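PDB 4GAM: methane monooxygenase regulatory protein B from Methylococcus capsulatus, which probably regulates methane oxidation by binding to the hydroxylase component of soluble methane monooxygenase. Local coordinates for residues N4-D9 and W78-G83; D88-S93 and L119-T124. One frame throughout, in Å; residues are numbered along the deposited sequence.

Interaction 1: N4-D9 and W78-G83; sequences NSNAYD and WIKANG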
# COMPACT_ATOMS: atom_id res chain seq x y z
N ASN D 4 -19.27 -21.50 -25.45
CA ASN D 4 -18.84 -21.00 -26.75
C ASN D 4 -19.94 -20.11 -27.32
O ASN D 4 -19.71 -19.32 -28.23
CB ASN D 4 -18.52 -22.13 -27.72
CG ASN D 4 -17.68 -21.67 -28.91
OD1 ASN D 4 -16.81 -20.81 -28.77
ND2 ASN D 4 -17.94 -22.24 -30.08
N SER D 5 -21.15 -20.25 -26.77
CA SER D 5 -22.26 -19.39 -27.14
C SER D 5 -22.09 -18.02 -26.49
O SER D 5 -22.46 -17.00 -27.07
CB SER D 5 -23.59 -20.01 -26.71
OG SER D 5 -23.55 -21.43 -26.81
N ASN D 6 -21.54 -18.02 -25.28
CA ASN D 6 -21.20 -16.78 -24.60
C ASN D 6 -19.75 -16.39 -24.87
O ASN D 6 -19.17 -15.58 -24.15
CB ASN D 6 -21.45 -16.89 -23.10
CG ASN D 6 -22.93 -16.98 -22.76
OD1 ASN D 6 -23.78 -16.43 -23.45
ND2 ASN D 6 -23.24 -17.69 -21.68
N ALA D 7 -19.17 -16.98 -25.91
CA ALA D 7 -17.81 -16.62 -26.31
C ALA D 7 -17.76 -15.19 -26.81
O ALA D 7 -18.74 -14.66 -27.34
CB ALA D 7 -17.29 -17.58 -27.36
N TYR D 8 -16.60 -14.57 -26.64
CA TYR D 8 -16.37 -13.21 -27.12
C TYR D 8 -16.53 -13.15 -28.64
O TYR D 8 -16.91 -12.12 -29.19
CB TYR D 8 -14.97 -12.75 -26.70
CG TYR D 8 -14.66 -11.29 -26.96
CD1 TYR D 8 -14.34 -10.84 -28.24
CD2 TYR D 8 -14.65 -10.36 -25.92
CE1 TYR D 8 -14.05 -9.51 -28.48
CE2 TYR D 8 -14.36 -9.03 -26.15
CZ TYR D 8 -14.06 -8.61 -27.44
OH TYR D 8 -13.76 -7.30 -27.69
N ASP D 9 -16.24 -14.26 -29.32
CA ASP D 9 -16.30 -14.29 -30.78
C ASP D 9 -17.37 -15.20 -31.39
O ASP D 9 -17.09 -15.96 -32.33
CB ASP D 9 -14.92 -14.63 -31.38
CG ASP D 9 -13.92 -13.50 -31.20
OD1 ASP D 9 -14.36 -12.38 -30.87
OD2 ASP D 9 -12.71 -13.74 -31.39
N TRP D 78 -12.46 -11.53 -19.20
CA TRP D 78 -13.76 -11.24 -19.76
C TRP D 78 -14.69 -12.42 -19.48
O TRP D 78 -14.59 -13.47 -20.11
CB TRP D 78 -13.63 -10.98 -21.26
CG TRP D 78 -14.90 -10.54 -21.93
CD1 TRP D 78 -15.36 -9.26 -22.06
CD2 TRP D 78 -15.85 -11.38 -22.59
NE1 TRP D 78 -16.55 -9.25 -22.75
CE2 TRP D 78 -16.87 -10.54 -23.09
CE3 TRP D 78 -15.94 -12.76 -22.81
CZ2 TRP D 78 -17.97 -11.04 -23.79
CZ3 TRP D 78 -17.03 -13.25 -23.50
CH2 TRP D 78 -18.03 -12.39 -23.98
N ILE D 79 -15.58 -12.24 -18.51
CA ILE D 79 -16.52 -13.28 -18.10
C ILE D 79 -17.92 -12.97 -18.63
O ILE D 79 -18.37 -11.82 -18.58
CB ILE D 79 -16.58 -13.43 -16.56
CG1 ILE D 79 -15.22 -13.86 -16.01
CG2 ILE D 79 -17.63 -14.43 -16.14
CD1 ILE D 79 -14.46 -12.74 -15.37
N LYS D 80 -18.61 -13.99 -19.13
CA LYS D 80 -19.97 -13.82 -19.65
C LYS D 80 -20.80 -15.06 -19.36
O LYS D 80 -20.42 -16.17 -19.72
CB LYS D 80 -19.93 -13.54 -21.15
CG LYS D 80 -21.29 -13.45 -21.83
CD LYS D 80 -21.22 -12.47 -22.99
CE LYS D 80 -22.49 -12.48 -23.83
NZ LYS D 80 -22.48 -11.36 -24.82
N ALA D 81 -21.94 -14.87 -18.70
CA ALA D 81 -22.82 -15.98 -18.35
C ALA D 81 -24.27 -15.65 -18.65
O ALA D 81 -24.60 -14.51 -18.96
CB ALA D 81 -22.66 -16.34 -16.88
N ASN D 82 -25.13 -16.66 -18.56
CA ASN D 82 -26.55 -16.48 -18.79
C ASN D 82 -27.33 -16.25 -17.50
O ASN D 82 -27.36 -17.11 -16.62
CB ASN D 82 -27.14 -17.67 -19.55
CG ASN D 82 -26.93 -17.56 -21.04
OD1 ASN D 82 -25.98 -18.11 -21.59
ND2 ASN D 82 -27.83 -16.84 -21.71
N GLY D 83 -27.95 -15.08 -17.38
CA GLY D 83 -28.81 -14.79 -16.25
C GLY D 83 -28.11 -13.98 -15.17
O GLY D 83 -28.46 -12.82 -14.94
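CG lies anti to the backbone N in both Tyr8 (chi1 -172°) and Trp78 (chi1 -174°), and these torsions bring the two side chains across each other at about a right angle. The edge of Tyr8 is presented to the face of Trp78 in a T-shaped pair, with the tyrosine ring and the five-membered ring of the indole turned 71° against each other. CD2 of Tyr8 does the touching, sitting over the middle of the indole 3.6 Å from Trp78 CE2. Beside it, CB of Tyr8 stands over the six-membered ring in a CH-pi contact, 4.0 Å from its centroid. The backbone joins in at the rim of the indole, where Asn6 O lies near the ring plane, 3.2 Å from Trp78 CZ3. Residues 78-82 belong to strand 76-82 of the four-stranded antiparallel sheet, and the irregular N-terminal segment 4-9 lies along the side of the strand to which Trp78 and Lys80 point. CB of Asn6 points at the strand and lies 3.7 Å from Lys80 CG; with CG anti to the carbonyl carbon, the amide is carried on toward Asn82. There Asn6 ND2 donates to Asn82 OD1 at 2.8 Å. The acceptor is close to the plane of the Asn6 amide, yet the donor stands above the carbonyl plane of Asn82; the two amides are tilted against each other. Asn6 ND2 also bonds to Thr67 O, so that this nitrogen has two acceptors, on strand 76-82 and on the loop before strand 69-72. The polar ends of Tyr8 and Lys80 are engaged beyond the chain: Tyr8 OH is hydrogen-bonded and Lys80 NZ salt-bridged to acidic side chains of another protein, probably the hydroxylase, while Trp78 also meets an aromatic ring there.

Interaction 2: D88-S93 and L119-T124; sequences DCDEIS and LGNKFT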
# COMPACT_ATOMS: atom_id res chain seq x y z
N ASP D 88 -19.77 -15.21 -3.45
CA ASP D 88 -19.71 -15.21 -1.99
C ASP D 88 -18.28 -14.89 -1.57
O ASP D 88 -17.35 -15.64 -1.89
CB ASP D 88 -20.16 -16.54 -1.41
CG ASP D 88 -20.26 -16.51 0.11
OD1 ASP D 88 -20.51 -15.41 0.66
OD2 ASP D 88 -20.10 -17.57 0.75
N CYS D 89 -18.11 -13.79 -0.85
CA CYS D 89 -16.78 -13.28 -0.55
C CYS D 89 -16.24 -13.78 0.78
O CYS D 89 -15.06 -13.62 1.08
CB CYS D 89 -16.79 -11.75 -0.59
SG CYS D 89 -17.25 -11.08 -2.21
N ASP D 90 -17.10 -14.39 1.59
CA ASP D 90 -16.66 -15.06 2.80
C ASP D 90 -16.07 -16.41 2.39
O ASP D 90 -15.23 -16.97 3.09
CB ASP D 90 -17.83 -15.26 3.77
CG ASP D 90 -18.50 -13.95 4.16
OD1 ASP D 90 -17.83 -12.89 4.13
OD2 ASP D 90 -19.69 -13.97 4.52
N GLU D 91 -16.53 -16.90 1.25
CA GLU D 91 -15.99 -18.10 0.62
C GLU D 91 -14.57 -17.82 0.14
O GLU D 91 -13.66 -18.63 0.34
CB GLU D 91 -16.88 -18.50 -0.56
CG GLU D 91 -16.78 -19.94 -1.00
CD GLU D 91 -17.73 -20.26 -2.14
OE1 GLU D 91 -18.32 -21.36 -2.15
OE2 GLU D 91 -17.89 -19.40 -3.04
N ILE D 92 -14.39 -16.66 -0.48
CA ILE D 92 -13.07 -16.20 -0.92
C ILE D 92 -12.16 -15.98 0.28
O ILE D 92 -11.00 -16.40 0.27
CB ILE D 92 -13.17 -14.86 -1.69
CG1 ILE D 92 -13.90 -15.05 -3.02
CG2 ILE D 92 -11.78 -14.28 -1.93
CD1 ILE D 92 -14.04 -13.78 -3.82
N SER D 93 -12.69 -15.32 1.30
CA SER D 93 -11.94 -15.02 2.52
C SER D 93 -11.34 -16.28 3.13
O SER D 93 -10.20 -16.29 3.57
CB SER D 93 -12.85 -14.32 3.54
OG SER D 93 -12.13 -14.00 4.72
N LEU D 119 -25.42 -7.72 -1.28
CA LEU D 119 -26.30 -8.06 -0.16
C LEU D 119 -25.45 -8.57 1.00
O LEU D 119 -25.28 -9.78 1.17
CB LEU D 119 -27.32 -9.11 -0.58
CG LEU D 119 -28.79 -8.69 -0.53
CD1 LEU D 119 -29.06 -7.52 -1.46
CD2 LEU D 119 -29.70 -9.87 -0.87
N GLY D 120 -24.92 -7.65 1.79
CA GLY D 120 -23.99 -8.00 2.84
C GLY D 120 -22.62 -8.24 2.24
O GLY D 120 -22.05 -7.35 1.60
N ASN D 121 -22.09 -9.44 2.43
CA ASN D 121 -20.82 -9.83 1.80
C ASN D 121 -21.03 -10.77 0.62
O ASN D 121 -20.21 -11.66 0.36
CB ASN D 121 -19.88 -10.45 2.83
CG ASN D 121 -19.36 -9.45 3.84
OD1 ASN D 121 -19.98 -8.41 4.07
ND2 ASN D 121 -18.22 -9.76 4.45
N LYS D 122 -22.13 -10.58 -0.09
CA LYS D 122 -22.48 -11.43 -1.22
C LYS D 122 -22.75 -10.58 -2.46
O LYS D 122 -23.83 -10.01 -2.61
CB LYS D 122 -23.69 -12.29 -0.89
CG LYS D 122 -23.52 -13.77 -1.21
CD LYS D 122 -24.11 -14.66 -0.12
CE LYS D 122 -23.92 -16.14 -0.44
NZ LYS D 122 -24.41 -17.04 0.65
N PHE D 123 -21.76 -10.49 -3.34
CA PHE D 123 -21.87 -9.69 -4.56
C PHE D 123 -22.55 -10.47 -5.69
O PHE D 123 -22.13 -11.57 -6.04
CB PHE D 123 -20.49 -9.20 -5.01
CG PHE D 123 -20.50 -8.49 -6.33
CD1 PHE D 123 -20.76 -7.13 -6.39
CD2 PHE D 123 -20.22 -9.17 -7.50
CE1 PHE D 123 -20.77 -6.47 -7.61
CE2 PHE D 123 -20.23 -8.52 -8.73
CZ PHE D 123 -20.50 -7.16 -8.78
N THR D 124 -23.60 -9.89 -6.26
CA THR D 124 -24.32 -10.53 -7.35
C THR D 124 -24.57 -9.57 -8.51
O THR D 124 -24.90 -8.40 -8.30
CB THR D 124 -25.65 -11.15 -6.86
OG1 THR D 124 -26.62 -11.10 -7.92
CG2 THR D 124 -26.18 -10.39 -5.66
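Asp90 and Asn121 cross at about a right angle, with the carboxylate and amide planes turned 53° from each other. Asn121 ND2 reaches Asp90 OD1 at 3.2 Å, on the syn lone pair of the carboxylate, and the acceptor stays near the plane of the amide. The main chain of Asn121 makes the second tie: its carbonyl O receives Cys89 N at 3.2 Å, almost along the C=O axis. Asp88 and Lys122 form a non-hydrogen-bonded pair of antiparallel strands, where the end of strand 84-88 meets the start of strand 122-126 and the chain goes on into the helix that runs to residue 96. Their side chains share one face of this three-stranded sheet and run obliquely past each other, Lys122 CE lying 3.7 Å from Asp88 OD1. The charged atoms, Asp88 OD1 and Lys122 NZ, remain 4.2 Å apart, too far for a salt bridge, though the attraction may still favour this pairing. An alanine in place of Asn121 would lose the amide bond to Asp90 and would probably loosen the turn against the first residues of the helix, with the backbone bond to Cys89 left to hold it. Cys89 also packs on Val102 and Phe105 of helix 102-105.

In the fold
From the N terminus, the chain enters interaction 1 at once: residues 4-9 meet residues 78-83, which closes a long loop that takes in helices 18-25 and 46-63 and strands 37-43 and 69-72. Strand 84-88 then leads directly into interaction 2, whose shorter loop, from 93 to 119, holds helix 102-105 and strands 109-113 and 115-118. The two loops follow in series, neither nesting nor crossing. The centres of the two contacts are 23 Å apart and their nearest atoms about 7 Å, without touching. Interaction 1 fixes the N-terminal tail to the four-stranded sheet, whereas interaction 2 joins the end of edge strand 84-88 and the helix after it to the turn that opens the central strand 122-126.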